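Local atomic coordinates of UDP-N-acetylglucosamine--peptide N-acetylglucosaminyltransferase stabilizing protein GtfB (Streptococcus gordonii, PDB entry 5E9T), a protein that works with the glycosyltransferase GtfA in a heterotetramer that attaches the first GlcNAc to the serine-rich adhesin GspB, acting as its substrate-binding partner. Residues B[307-312]-B[330-334]; B[28-34]-B[41-46]; B[35-39]-B[120-124]; B[290-296]-B[357-363]. One frame throughout, in Å; residues are numbered along the deposited sequence.

Interaction 1. Residues B[307-312]-B[330-334]; sequences LPQLVF and YKNVV
The carbonyl oxygen of Phe312 is gripped from the neighbouring strand by two groups. Val334 N gives it a nearly straight hydrogen bond with an N-H...O angle of 166°, and the CA-H of Val333 approaches from beside it, Val333 CA lying 3.5 Å from Phe312 O. Phe312 N reaches back to Asn332 O, but that bond is weak at 3.4 Å. Together these links mark the start of a parallel strand pair, in which Phe312 stands beside Val333 within the beta-alpha-beta unit of strands 311-315 and 333-336.

Just before the strands, Asn332 reaches across to the turn at 307-310. With CG anti to the backbone N (chi1 171°), its short amide spans the gap to Leu310 O at the end of the turn. ND2 makes a bent hydrogen bond there, in the amide plane of Asn332 but tilted 29° from the carbonyl plane of Leu310.

Phe312 CB packs on Val333 CG2 on the face next to helix 300-306; Val311 CG1 and Val334 CG2 meet apart from it, 3.9 Å from each other. Backbone bonds thus set the register where the strands begin, and apolar side chains pack beside them.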
loop_
_atom_site.group_PDB
_atom_site.type_symbol
_atom_site.label_atom_id
_atom_site.label_comp_id
_atom_site.label_asym_id
_atom_site.label_seq_id
_atom_site.Cartn_x
_atom_site.Cartn_y
_atom_site.Cartn_z
ATOM N N LEU B 307 -14.154 -56.396 6.109
ATOM C CA LEU B 307 -13.037 -57.179 6.627
ATOM C C LEU B 307 -12.727 -56.728 8.048
ATOM O O LEU B 307 -11.754 -55.994 8.286
ATOM C CB LEU B 307 -11.797 -57.051 5.760
ATOM C CG LEU B 307 -11.989 -57.203 4.277
ATOM C CD1 LEU B 307 -10.794 -56.493 3.731
ATOM C CD2 LEU B 307 -12.033 -58.677 3.890
ATOM N N PRO B 308 -13.514 -57.191 9.024
ATOM C CA PRO B 308 -13.254 -56.845 10.430
ATOM C C PRO B 308 -11.981 -57.457 11.018
ATOM O O PRO B 308 -11.551 -57.002 12.085
ATOM C CB PRO B 308 -14.503 -57.373 11.153
ATOM C CG PRO B 308 -15.074 -58.414 10.231
ATOM C CD PRO B 308 -14.759 -57.957 8.848
ATOM N N GLN B 309 -11.376 -58.470 10.385
ATOM C CA GLN B 309 -10.158 -59.074 10.927
ATOM C C GLN B 309 -8.942 -58.168 10.788
ATOM O O GLN B 309 -7.958 -58.352 11.515
ATOM C CB GLN B 309 -9.858 -60.416 10.240
ATOM C CG GLN B 309 -9.761 -60.388 8.703
ATOM C CD GLN B 309 -11.100 -60.216 8.027
ATOM O OE1 GLN B 309 -11.880 -59.354 8.400
ATOM N NE2 GLN B 309 -11.373 -61.035 7.023
ATOM N N LEU B 310 -8.990 -57.205 9.875
ATOM C CA LEU B 310 -7.835 -56.388 9.533
ATOM C C LEU B 310 -7.795 -55.139 10.408
ATOM O O LEU B 310 -8.790 -54.414 10.509
ATOM C CB LEU B 310 -7.900 -56.011 8.052
ATOM C CG LEU B 310 -6.627 -55.800 7.236
ATOM C CD1 LEU B 310 -5.805 -57.077 7.174
ATOM C CD2 LEU B 310 -6.993 -55.325 5.837
ATOM N N VAL B 311 -6.652 -54.904 11.057
ATOM C CA VAL B 311 -6.452 -53.671 11.813
ATOM C C VAL B 311 -6.280 -52.514 10.841
ATOM O O VAL B 311 -5.612 -52.648 9.810
ATOM C CB VAL B 311 -5.231 -53.796 12.740
ATOM C CG1 VAL B 311 -5.047 -52.523 13.561
ATOM C CG2 VAL B 311 -5.365 -55.013 13.642
ATOM N N PHE B 312 -6.899 -51.372 11.151
ATOM C CA PHE B 312 -6.841 -50.184 10.299
ATOM C C PHE B 312 -6.238 -49.038 11.099
ATOM O O PHE B 312 -6.851 -48.553 12.056
ATOM C CB PHE B 312 -8.224 -49.802 9.765
ATOM C CG PHE B 312 -8.723 -50.694 8.658
ATOM C CD1 PHE B 312 -9.357 -50.170 7.548
ATOM C CD2 PHE B 312 -8.561 -52.055 8.726
ATOM C CE1 PHE B 312 -9.812 -51.005 6.533
ATOM C CE2 PHE B 312 -9.012 -52.880 7.719
ATOM C CZ PHE B 312 -9.636 -52.354 6.625
ATOM N N TYR B 330 -15.717 -48.147 15.627
ATOM C CA TYR B 330 -15.279 -49.531 15.538
ATOM C C TYR B 330 -14.091 -49.759 16.461
ATOM O O TYR B 330 -13.181 -48.929 16.544
ATOM C CB TYR B 330 -14.867 -49.892 14.109
ATOM C CG TYR B 330 -15.868 -49.576 13.018
ATOM C CD1 TYR B 330 -17.185 -49.240 13.307
ATOM C CD2 TYR B 330 -15.489 -49.622 11.690
ATOM C CE1 TYR B 330 -18.087 -48.951 12.297
ATOM C CE2 TYR B 330 -16.380 -49.340 10.688
ATOM C CZ TYR B 330 -17.673 -49.007 10.986
ATOM O OH TYR B 330 -18.543 -48.729 9.956
ATOM N N LYS B 331 -14.099 -50.893 17.157
ATOM C CA LYS B 331 -12.856 -51.376 17.743
ATOM C C LYS B 331 -11.908 -51.918 16.681
ATOM O O LYS B 331 -10.777 -52.294 17.002
ATOM C CB LYS B 331 -13.146 -52.449 18.795
ATOM C CG LYS B 331 -13.469 -53.827 18.239
ATOM C CD LYS B 331 -13.659 -54.826 19.374
ATOM C CE LYS B 331 -13.843 -56.246 18.860
ATOM N NZ LYS B 331 -12.591 -56.789 18.265
ATOM N N ASN B 332 -12.373 -51.971 15.433
ATOM C CA ASN B 332 -11.628 -52.489 14.297
ATOM C C ASN B 332 -10.607 -51.487 13.779
ATOM O O ASN B 332 -9.672 -51.876 13.074
ATOM C CB ASN B 332 -12.653 -52.888 13.225
ATOM C CG ASN B 332 -12.043 -53.250 11.886
ATOM O OD1 ASN B 332 -12.745 -53.251 10.879
ATOM N ND2 ASN B 332 -10.757 -53.573 11.859
ATOM N N VAL B 333 -10.758 -50.223 14.129
ATOM C CA VAL B 333 -9.912 -49.151 13.627
ATOM C C VAL B 333 -9.063 -48.612 14.774
ATOM O O VAL B 333 -9.506 -48.566 15.926
ATOM C CB VAL B 333 -10.782 -48.053 12.977
ATOM C CG1 VAL B 333 -10.048 -46.744 12.899
ATOM C CG2 VAL B 333 -11.247 -48.507 11.588
ATOM N N VAL B 334 -7.817 -48.248 14.463
ATOM C CA VAL B 334 -6.945 -47.487 15.357
ATOM C C VAL B 334 -6.504 -46.224 14.622
ATOM O O VAL B 334 -6.012 -46.303 13.490
ATOM C CB VAL B 334 -5.710 -48.295 15.803
ATOM C CG1 VAL B 334 -5.018 -47.617 16.995
ATOM C CG2 VAL B 334 -6.072 -49.735 16.123
#

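Interaction 2. Residues B[28-34]-B[41-46]; sequences TIVIEAN and MISPYT
The Tyr45 ring turns one edge to the backbone of 28-34: Ile31 O lies in the ring plane, 3.2 Å from Tyr45 CD2. The contact belongs to the parallel sheet of the N-terminal Rossmann-like domain, in which 41-42 is an outermost strand beside 28-30. Rings of Tyr143 and Phe179 also meet Tyr45, and its hydroxyl is bonded to Glu154. Closer to the backbone, Tyr45 CB packs against Ala33 CB, where a small methyl fits beside the start of helix 44-47.

Val30 N donates to Ile42 O at 2.9 Å and 167°, while Ile42 N returns a more bent bond to Thr28 O. As the paired strands part, Ser43 takes over with its side chain. With OG anti to the backbone N (chi1 -176°), the hydroxyl lies 2.7 Å from Val30 O and 2.8 Å from Glu32 O. Its single proton can serve just one of these carbonyls at a time; a serine hydroxyl, on a single carbon, can sit between the two where the chain bends after the strand.

The side chains sort by face. Met41, built as selenomethionine, has Thr28 CG2 alongside it and crosses Val30, whose CG2 is 3.8 Å from Met41 SE; helix 10-21 covers this side through His16. On the other face Ile29 CG2 approaches Pro44 CD at 4.1 Å, beneath helix 176-186. There Ile29 and Ile42 extend together in one direction, with their CD1 atoms 3.5 Å apart.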
loop_
_atom_site.group_PDB
_atom_site.type_symbol
_atom_site.label_atom_id
_atom_site.label_comp_id
_atom_site.label_asym_id
_atom_site.label_seq_id
_atom_site.Cartn_x
_atom_site.Cartn_y
_atom_site.Cartn_z
ATOM N N THR B 28 29.655 -37.137 -9.096
ATOM C CA THR B 28 28.315 -36.892 -9.607
ATOM C C THR B 28 28.059 -35.393 -9.651
ATOM O O THR B 28 28.301 -34.689 -8.665
ATOM C CB THR B 28 27.270 -37.592 -8.739
ATOM O OG1 THR B 28 27.543 -38.998 -8.711
ATOM C CG2 THR B 28 25.877 -37.363 -9.290
ATOM N N ILE B 29 27.571 -34.909 -10.791
ATOM C CA ILE B 29 27.320 -33.490 -11.006
ATOM C C ILE B 29 25.841 -33.307 -11.312
ATOM O O ILE B 29 25.316 -33.916 -12.253
ATOM C CB ILE B 29 28.176 -32.920 -12.148
ATOM C CG1 ILE B 29 29.556 -33.578 -12.172
ATOM C CG2 ILE B 29 28.303 -31.412 -12.021
ATOM C CD1 ILE B 29 30.475 -33.098 -11.088
ATOM N N VAL B 30 25.174 -32.470 -10.526
ATOM C CA VAL B 30 23.826 -32.012 -10.837
ATOM C C VAL B 30 23.932 -30.591 -11.363
ATOM O O VAL B 30 24.525 -29.725 -10.711
ATOM C CB VAL B 30 22.908 -32.082 -9.607
ATOM C CG1 VAL B 30 21.448 -32.049 -10.043
ATOM C CG2 VAL B 30 23.206 -33.332 -8.799
ATOM N N ILE B 31 23.378 -30.353 -12.553
ATOM C CA ILE B 31 23.456 -29.022 -13.148
ATOM C C ILE B 31 22.561 -28.050 -12.396
ATOM O O ILE B 31 22.928 -26.891 -12.169
ATOM C CB ILE B 31 23.086 -29.084 -14.638
ATOM C CG1 ILE B 31 24.029 -30.031 -15.376
ATOM C CG2 ILE B 31 23.112 -27.691 -15.250
ATOM C CD1 ILE B 31 23.531 -30.422 -16.738
ATOM N N GLU B 32 21.381 -28.512 -11.989
ATOM C CA GLU B 32 20.429 -27.682 -11.268
ATOM C C GLU B 32 21.081 -27.076 -10.032
ATOM O O GLU B 32 21.948 -27.682 -9.396
ATOM C CB GLU B 32 19.207 -28.527 -10.887
ATOM C CG GLU B 32 18.251 -27.916 -9.877
ATOM C CD GLU B 32 17.401 -28.969 -9.186
ATOM O OE1 GLU B 32 17.957 -30.023 -8.809
ATOM O OE2 GLU B 32 16.179 -28.752 -9.024
ATOM N N ALA B 33 20.621 -25.879 -9.674
ATOM C CA ALA B 33 21.176 -25.056 -8.609
ATOM C C ALA B 33 20.693 -25.498 -7.240
ATOM O O ALA B 33 20.736 -24.711 -6.285
ATOM C CB ALA B 33 20.844 -23.579 -8.846
ATOM N N ASN B 34 20.168 -26.722 -7.174
ATOM C CA ASN B 34 19.557 -27.278 -5.974
ATOM C C ASN B 34 20.420 -27.067 -4.737
ATOM O O ASN B 34 21.613 -27.389 -4.726
ATOM C CB ASN B 34 19.328 -28.774 -6.198
ATOM C CG ASN B 34 18.385 -29.379 -5.189
ATOM O OD1 ASN B 34 18.593 -29.274 -3.980
ATOM N ND2 ASN B 34 17.338 -30.028 -5.683
HETATM N N MSE B 41 26.908 -35.561 -4.042
HETATM C CA MSE B 41 26.944 -34.814 -5.293
HETATM C C MSE B 41 27.430 -33.374 -5.124
HETATM O O MSE B 41 27.671 -32.914 -4.008
HETATM C CB MSE B 41 25.547 -34.834 -5.922
HETATM C CG MSE B 41 24.808 -36.144 -5.649
HETATM SE SE MSE B 41 23.053 -36.353 -6.478
HETATM C CE MSE B 41 22.427 -37.914 -5.501
ATOM N N ILE B 42 27.574 -32.675 -6.249
ATOM C CA ILE B 42 27.988 -31.277 -6.289
ATOM C C ILE B 42 27.276 -30.614 -7.459
ATOM O O ILE B 42 26.712 -31.280 -8.331
ATOM C CB ILE B 42 29.517 -31.105 -6.436
ATOM C CG1 ILE B 42 30.043 -31.966 -7.584
ATOM C CG2 ILE B 42 30.242 -31.411 -5.130
ATOM C CD1 ILE B 42 31.419 -31.563 -8.041
ATOM N N SER B 43 27.297 -29.281 -7.477
ATOM C CA SER B 43 26.747 -28.517 -8.584
ATOM C C SER B 43 27.647 -27.320 -8.852
ATOM O O SER B 43 28.122 -26.683 -7.902
ATOM C CB SER B 43 25.324 -28.032 -8.279
ATOM O OG SER B 43 24.758 -27.377 -9.400
ATOM N N PRO B 44 27.864 -26.962 -10.122
ATOM C CA PRO B 44 28.744 -25.820 -10.412
ATOM C C PRO B 44 28.240 -24.515 -9.828
ATOM O O PRO B 44 29.042 -23.614 -9.554
ATOM C CB PRO B 44 28.771 -25.782 -11.946
ATOM C CG PRO B 44 27.510 -26.464 -12.364
ATOM C CD PRO B 44 27.283 -27.540 -11.347
ATOM N N TYR B 45 26.928 -24.390 -9.619
ATOM C CA TYR B 45 26.384 -23.163 -9.051
ATOM C C TYR B 45 26.686 -23.060 -7.561
ATOM O O TYR B 45 27.039 -21.981 -7.067
ATOM C CB TYR B 45 24.882 -23.097 -9.312
ATOM C CG TYR B 45 24.550 -22.906 -10.770
ATOM C CD1 TYR B 45 24.648 -21.653 -11.358
ATOM C CD2 TYR B 45 24.152 -23.974 -11.563
ATOM C CE1 TYR B 45 24.355 -21.465 -12.690
ATOM C CE2 TYR B 45 23.853 -23.795 -12.902
ATOM C CZ TYR B 45 23.958 -22.536 -13.458
ATOM O OH TYR B 45 23.667 -22.333 -14.787
ATOM N N THR B 46 26.562 -24.168 -6.831
ATOM C CA THR B 46 26.765 -24.179 -5.388
ATOM C C THR B 46 28.199 -24.488 -4.981
ATOM O O THR B 46 28.540 -24.322 -3.804
ATOM C CB THR B 46 25.836 -25.209 -4.739
ATOM O OG1 THR B 46 26.111 -26.502 -5.286
ATOM C CG2 THR B 46 24.385 -24.864 -5.008
#

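Interaction 3. Residues B[35-39]-B[120-124]; sequences GFLPD and YNKQG
Among the polar links, a backbone bond comes first: Lys122 N donates to Gly35 O at 3.0 Å, arriving from above the carbonyl plane. Gly35 suits this place because, having no side chain, it lets the two backbones come together, with its CA 3.8 Å from Asn121 CA.

The charged link depends on Lys122, whose chain is extended beyond CG and runs along 35-39 towards Asp39, so that NZ forms a salt bridge with Asp39 OD1 at 3.2 Å, meeting the carboxylate from above its plane. The same ammonium group bonds to Leu37 O, although the modelled length is too short to be trusted. A lysine fits here, its N-H groups serving a carboxylate and a carbonyl together.

Lys122 sits in the type I turn from Asn121 to Gly124 that joins strands 114-120 and 126-132 of the large antiparallel sheet. At its end Gly124 has phi 85°, where a side chain would jam against the preceding carbonyl O, so glycine suits it. The contact thus docks the antiparallel domain on a loop of the N-terminal Rossmann-like domain.

The remaining contacts pack against an aromatic face. The Phe36 ring lies flat over the turn backbone, with Lys122 N 3.7 Å above its centre and Asn121 C nearer its rim. Lys122 CB touches Phe36 CD2 at 3.5 Å as the two side chains pass one another, heading opposite ways.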
loop_
_atom_site.group_PDB
_atom_site.type_symbol
_atom_site.label_atom_id
_atom_site.label_comp_id
_atom_site.label_asym_id
_atom_site.label_seq_id
_atom_site.Cartn_x
_atom_site.Cartn_y
_atom_site.Cartn_z
ATOM N N GLY B 35 19.788 -26.549 -3.685
ATOM C CA GLY B 35 20.466 -26.226 -2.449
ATOM C C GLY B 35 20.527 -27.372 -1.462
ATOM O O GLY B 35 21.347 -27.342 -0.539
ATOM N N PHE B 36 19.673 -28.380 -1.616
ATOM C CA PHE B 36 19.773 -29.569 -0.778
ATOM C C PHE B 36 20.224 -30.707 -1.691
ATOM O O PHE B 36 19.406 -31.478 -2.193
ATOM C CB PHE B 36 18.418 -29.889 -0.128
ATOM C CG PHE B 36 17.819 -28.753 0.662
ATOM C CD1 PHE B 36 17.330 -27.620 0.032
ATOM C CD2 PHE B 36 17.699 -28.849 2.038
ATOM C CE1 PHE B 36 16.776 -26.588 0.761
ATOM C CE2 PHE B 36 17.141 -27.825 2.772
ATOM C CZ PHE B 36 16.680 -26.691 2.132
ATOM N N LEU B 37 21.470 -30.901 -1.754
ATOM C CA LEU B 37 22.072 -32.014 -2.476
ATOM C C LEU B 37 22.654 -33.016 -1.500
ATOM O O LEU B 37 23.181 -32.622 -0.449
ATOM C CB LEU B 37 23.168 -31.577 -3.446
ATOM C CG LEU B 37 22.650 -31.005 -4.769
ATOM C CD1 LEU B 37 23.797 -30.549 -5.651
ATOM C CD2 LEU B 37 21.767 -32.002 -5.514
ATOM N N PRO B 38 22.438 -34.314 -1.708
ATOM C CA PRO B 38 23.219 -35.303 -0.956
ATOM C C PRO B 38 24.707 -34.987 -1.046
ATOM O O PRO B 38 25.206 -34.561 -2.090
ATOM C CB PRO B 38 22.878 -36.627 -1.645
ATOM C CG PRO B 38 21.553 -36.384 -2.295
ATOM C CD PRO B 38 21.579 -34.949 -2.727
ATOM N N ASP B 39 25.420 -35.189 0.069
ATOM C CA ASP B 39 26.859 -34.942 0.087
ATOM C C ASP B 39 27.569 -35.707 -1.016
ATOM O O ASP B 39 28.672 -35.328 -1.422
ATOM C CB ASP B 39 27.445 -35.327 1.445
ATOM C CG ASP B 39 26.562 -34.904 2.597
ATOM O OD1 ASP B 39 26.557 -33.700 2.933
ATOM O OD2 ASP B 39 25.868 -35.778 3.162
ATOM N N TYR B 120 17.402 -21.001 -0.410
ATOM C CA TYR B 120 18.125 -21.493 0.748
ATOM C C TYR B 120 18.616 -22.912 0.498
ATOM O O TYR B 120 18.004 -23.678 -0.254
ATOM C CB TYR B 120 17.244 -21.433 2.004
ATOM C CG TYR B 120 16.984 -20.014 2.462
ATOM C CD1 TYR B 120 16.084 -19.200 1.785
ATOM C CD2 TYR B 120 17.649 -19.484 3.560
ATOM C CE1 TYR B 120 15.851 -17.899 2.190
ATOM C CE2 TYR B 120 17.419 -18.184 3.974
ATOM C CZ TYR B 120 16.519 -17.397 3.285
ATOM O OH TYR B 120 16.285 -16.104 3.689
ATOM N N ASN B 121 19.740 -23.246 1.123
ATOM C CA ASN B 121 20.373 -24.546 0.995
ATOM C C ASN B 121 20.089 -25.385 2.244
ATOM O O ASN B 121 19.323 -24.988 3.127
ATOM C CB ASN B 121 21.872 -24.367 0.739
ATOM C CG ASN B 121 22.552 -23.512 1.795
ATOM O OD1 ASN B 121 22.092 -23.427 2.932
ATOM N ND2 ASN B 121 23.657 -22.881 1.423
ATOM N N LYS B 122 20.704 -26.568 2.319
ATOM C CA LYS B 122 20.526 -27.407 3.498
ATOM C C LYS B 122 21.235 -26.843 4.722
ATOM O O LYS B 122 20.920 -27.251 5.845
ATOM C CB LYS B 122 21.010 -28.834 3.218
ATOM C CG LYS B 122 22.508 -28.977 2.994
ATOM C CD LYS B 122 22.863 -30.420 2.658
ATOM C CE LYS B 122 24.282 -30.543 2.123
ATOM N NZ LYS B 122 24.488 -31.823 1.389
ATOM N N GLN B 123 22.172 -25.916 4.535
ATOM C CA GLN B 123 22.863 -25.292 5.656
ATOM C C GLN B 123 22.098 -24.110 6.233
ATOM O O GLN B 123 22.570 -23.502 7.200
ATOM C CB GLN B 123 24.265 -24.835 5.236
ATOM C CG GLN B 123 25.187 -25.943 4.727
ATOM C CD GLN B 123 24.909 -26.332 3.285
ATOM O OE1 GLN B 123 23.889 -25.951 2.711
ATOM N NE2 GLN B 123 25.820 -27.091 2.690
ATOM N N GLY B 124 20.942 -23.769 5.668
ATOM C CA GLY B 124 20.137 -22.672 6.157
ATOM C C GLY B 124 20.509 -21.307 5.626
ATOM O O GLY B 124 19.817 -20.330 5.937
#

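Interaction 4. Residues B[290-296]-B[357-363]; sequences ILTHSDQ and INHGGQV
A methyl of Val363 sits over the imidazole face of His293. This is a CH-pi contact, with Val363 CG2 4.0 Å from the centroid of the His293 ring. At the ring edge, His293 ND1 donates to Gly361 O at 3.0 Å, meeting that carbonyl from well above its plane. The ring also stacks on that of His76, so an imidazole serves here both as a flat surface and as a donor.

His359 turns its own ring toward the other segment: chi1 of -85° swings CG beside the backbone N, and ND1 gives a nearly straight bond to Gln296 O, at 2.7 Å and 164°, in the ring plane.

These residues lie where strand 287-291 of the C-terminal parallel sheet runs out into a loop, facing the glycine-containing loop between strand 353-356 and helix 366-372. Beneath the loops, Ile290 and Ile357 cross at about a right angle, their CD1 atoms 3.5 Å apart. Ile357 places CG1 between its backbone N and carbonyl carbon (chi1 37°), which directs the long branch across Ile290. Alongside, Leu291 CB packs on Val363 CB at 3.7 Å, and Thr292 OG1 lies 3.3 Å from Asn358 CB.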
loop_
_atom_site.group_PDB
_atom_site.type_symbol
_atom_site.label_atom_id
_atom_site.label_comp_id
_atom_site.label_asym_id
_atom_site.label_seq_id
_atom_site.Cartn_x
_atom_site.Cartn_y
_atom_site.Cartn_z
ATOM N N ILE B 290 -2.625 -46.084 6.749
ATOM C CA ILE B 290 -2.968 -45.044 5.786
ATOM C C ILE B 290 -2.509 -43.705 6.337
ATOM O O ILE B 290 -2.693 -43.415 7.524
ATOM C CB ILE B 290 -4.480 -44.987 5.479
ATOM C CG1 ILE B 290 -5.107 -46.383 5.513
ATOM C CG2 ILE B 290 -4.714 -44.296 4.140
ATOM C CD1 ILE B 290 -4.571 -47.341 4.480
ATOM N N LEU B 291 -1.933 -42.884 5.469
ATOM C CA LEU B 291 -1.536 -41.527 5.811
ATOM C C LEU B 291 -2.397 -40.562 5.012
ATOM O O LEU B 291 -2.320 -40.534 3.779
ATOM C CB LEU B 291 -0.059 -41.299 5.513
ATOM C CG LEU B 291 0.868 -42.101 6.405
ATOM C CD1 LEU B 291 2.291 -41.655 6.154
ATOM C CD2 LEU B 291 0.461 -41.938 7.864
ATOM N N THR B 292 -3.208 -39.775 5.709
ATOM C CA THR B 292 -4.113 -38.834 5.072
ATOM C C THR B 292 -3.898 -37.449 5.657
ATOM O O THR B 292 -3.418 -37.304 6.783
ATOM C CB THR B 292 -5.576 -39.252 5.253
ATOM O OG1 THR B 292 -6.400 -38.500 4.355
ATOM C CG2 THR B 292 -6.031 -38.996 6.684
ATOM N N HIS B 293 -4.176 -36.425 4.856
ATOM C CA HIS B 293 -4.242 -35.082 5.418
ATOM C C HIS B 293 -5.616 -34.735 5.977
ATOM O O HIS B 293 -5.703 -34.168 7.071
ATOM C CB HIS B 293 -3.774 -34.064 4.388
ATOM C CG HIS B 293 -2.286 -33.937 4.352
ATOM N ND1 HIS B 293 -1.533 -34.226 3.236
ATOM C CD2 HIS B 293 -1.405 -33.611 5.328
ATOM C CE1 HIS B 293 -0.253 -34.052 3.516
ATOM N NE2 HIS B 293 -0.149 -33.678 4.779
ATOM N N SER B 294 -6.691 -35.069 5.272
ATOM C CA SER B 294 -8.007 -35.010 5.895
ATOM C C SER B 294 -8.999 -35.755 5.023
ATOM O O SER B 294 -8.690 -36.195 3.911
ATOM C CB SER B 294 -8.496 -33.582 6.142
ATOM O OG SER B 294 -9.496 -33.588 7.151
ATOM N N ASP B 295 -10.219 -35.827 5.527
ATOM C CA ASP B 295 -11.125 -36.843 5.089
ATOM C C ASP B 295 -11.993 -36.341 3.901
ATOM O O ASP B 295 -11.965 -35.166 3.566
ATOM C CB ASP B 295 -11.949 -37.281 6.321
ATOM C CG ASP B 295 -12.509 -36.120 7.091
ATOM O OD1 ASP B 295 -11.795 -35.565 7.952
ATOM O OD2 ASP B 295 -13.678 -35.772 6.846
ATOM N N GLN B 296 -12.744 -37.247 3.273
ATOM C CA GLN B 296 -12.646 -38.627 3.709
ATOM C C GLN B 296 -12.068 -39.612 2.730
ATOM O O GLN B 296 -12.263 -39.560 1.508
ATOM C CB GLN B 296 -14.002 -39.116 4.202
ATOM C CG GLN B 296 -13.855 -40.244 5.218
ATOM C CD GLN B 296 -14.796 -41.345 4.975
ATOM O OE1 GLN B 296 -15.258 -41.565 3.855
ATOM N NE2 GLN B 296 -15.084 -42.095 6.013
ATOM N N ILE B 357 -5.999 -44.864 -0.267
ATOM C CA ILE B 357 -7.437 -44.638 -0.283
ATOM C C ILE B 357 -7.828 -43.196 -0.005
ATOM O O ILE B 357 -9.007 -42.847 -0.167
ATOM C CB ILE B 357 -8.110 -45.588 0.723
ATOM C CG1 ILE B 357 -7.183 -45.703 1.934
ATOM C CG2 ILE B 357 -8.279 -46.957 0.107
ATOM C CD1 ILE B 357 -7.721 -46.512 3.074
ATOM N N ASN B 358 -6.890 -42.359 0.429
ATOM C CA ASN B 358 -7.157 -41.021 0.932
ATOM C C ASN B 358 -7.381 -40.027 -0.205
ATOM O O ASN B 358 -7.091 -40.289 -1.375
ATOM C CB ASN B 358 -6.034 -40.548 1.851
ATOM C CG ASN B 358 -4.665 -40.881 1.319
ATOM O OD1 ASN B 358 -4.530 -41.506 0.270
ATOM N ND2 ASN B 358 -3.634 -40.461 2.040
ATOM N N HIS B 359 -7.932 -38.878 0.167
ATOM C CA HIS B 359 -8.180 -37.763 -0.730
ATOM C C HIS B 359 -7.255 -36.605 -0.380
ATOM O O HIS B 359 -6.740 -36.505 0.739
ATOM C CB HIS B 359 -9.641 -37.309 -0.650
ATOM C CG HIS B 359 -10.563 -38.084 -1.536
ATOM N ND1 HIS B 359 -11.619 -38.825 -1.055
ATOM C CD2 HIS B 359 -10.583 -38.233 -2.881
ATOM C CE1 HIS B 359 -12.252 -39.395 -2.065
ATOM N NE2 HIS B 359 -11.641 -39.053 -3.185
ATOM N N GLY B 360 -7.018 -35.743 -1.366
ATOM C CA GLY B 360 -6.124 -34.622 -1.156
ATOM C C GLY B 360 -4.678 -34.988 -1.448
ATOM O O GLY B 360 -4.383 -35.903 -2.219
ATOM N N GLY B 361 -3.763 -34.263 -0.799
ATOM C CA GLY B 361 -2.353 -34.405 -1.079
ATOM C C GLY B 361 -1.666 -35.480 -0.254
ATOM O O GLY B 361 -2.151 -35.912 0.790
ATOM N N GLN B 362 -0.501 -35.896 -0.743
ATOM C CA GLN B 362 0.229 -37.010 -0.161
ATOM C C GLN B 362 0.972 -36.597 1.100
ATOM O O GLN B 362 1.383 -35.445 1.262
ATOM C CB GLN B 362 1.191 -37.596 -1.190
ATOM C CG GLN B 362 2.352 -38.386 -0.631
ATOM C CD GLN B 362 2.794 -39.443 -1.598
ATOM O OE1 GLN B 362 1.980 -39.983 -2.333
ATOM N NE2 GLN B 362 4.078 -39.729 -1.628
ATOM N N VAL B 363 1.134 -37.560 2.001
ATOM C CA VAL B 363 1.732 -37.326 3.304
ATOM C C VAL B 363 3.124 -37.956 3.273
ATOM O O VAL B 363 3.275 -39.174 3.422
ATOM C CB VAL B 363 0.849 -37.917 4.411
ATOM C CG1 VAL B 363 1.041 -37.206 5.722
ATOM C CG2 VAL B 363 -0.610 -37.829 3.994
#

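From the N terminus, interaction 2 comes first, closing a short loop between strand 28-30 and the edge strand 41-42. Residues 35-39, within that loop, meet the turn 120-124, so interaction 3 crosses interaction 2; the two touch through Leu37, which packs on Val30, Ile42 and Ser43. Interaction 3 ties the N-terminal domain to the antiparallel sheet, while interaction 2 stays inside the former. Much later, interaction 4 links the end of strand 287-291 to residues 357-363, and the long loop it closes contains interaction 1, a tighter closure between strands 311-315 and 333-336. Interactions 1 and 4 share the C-terminal parallel sheet. Interaction 2 lies about 34 Å from interaction 4, centre to centre.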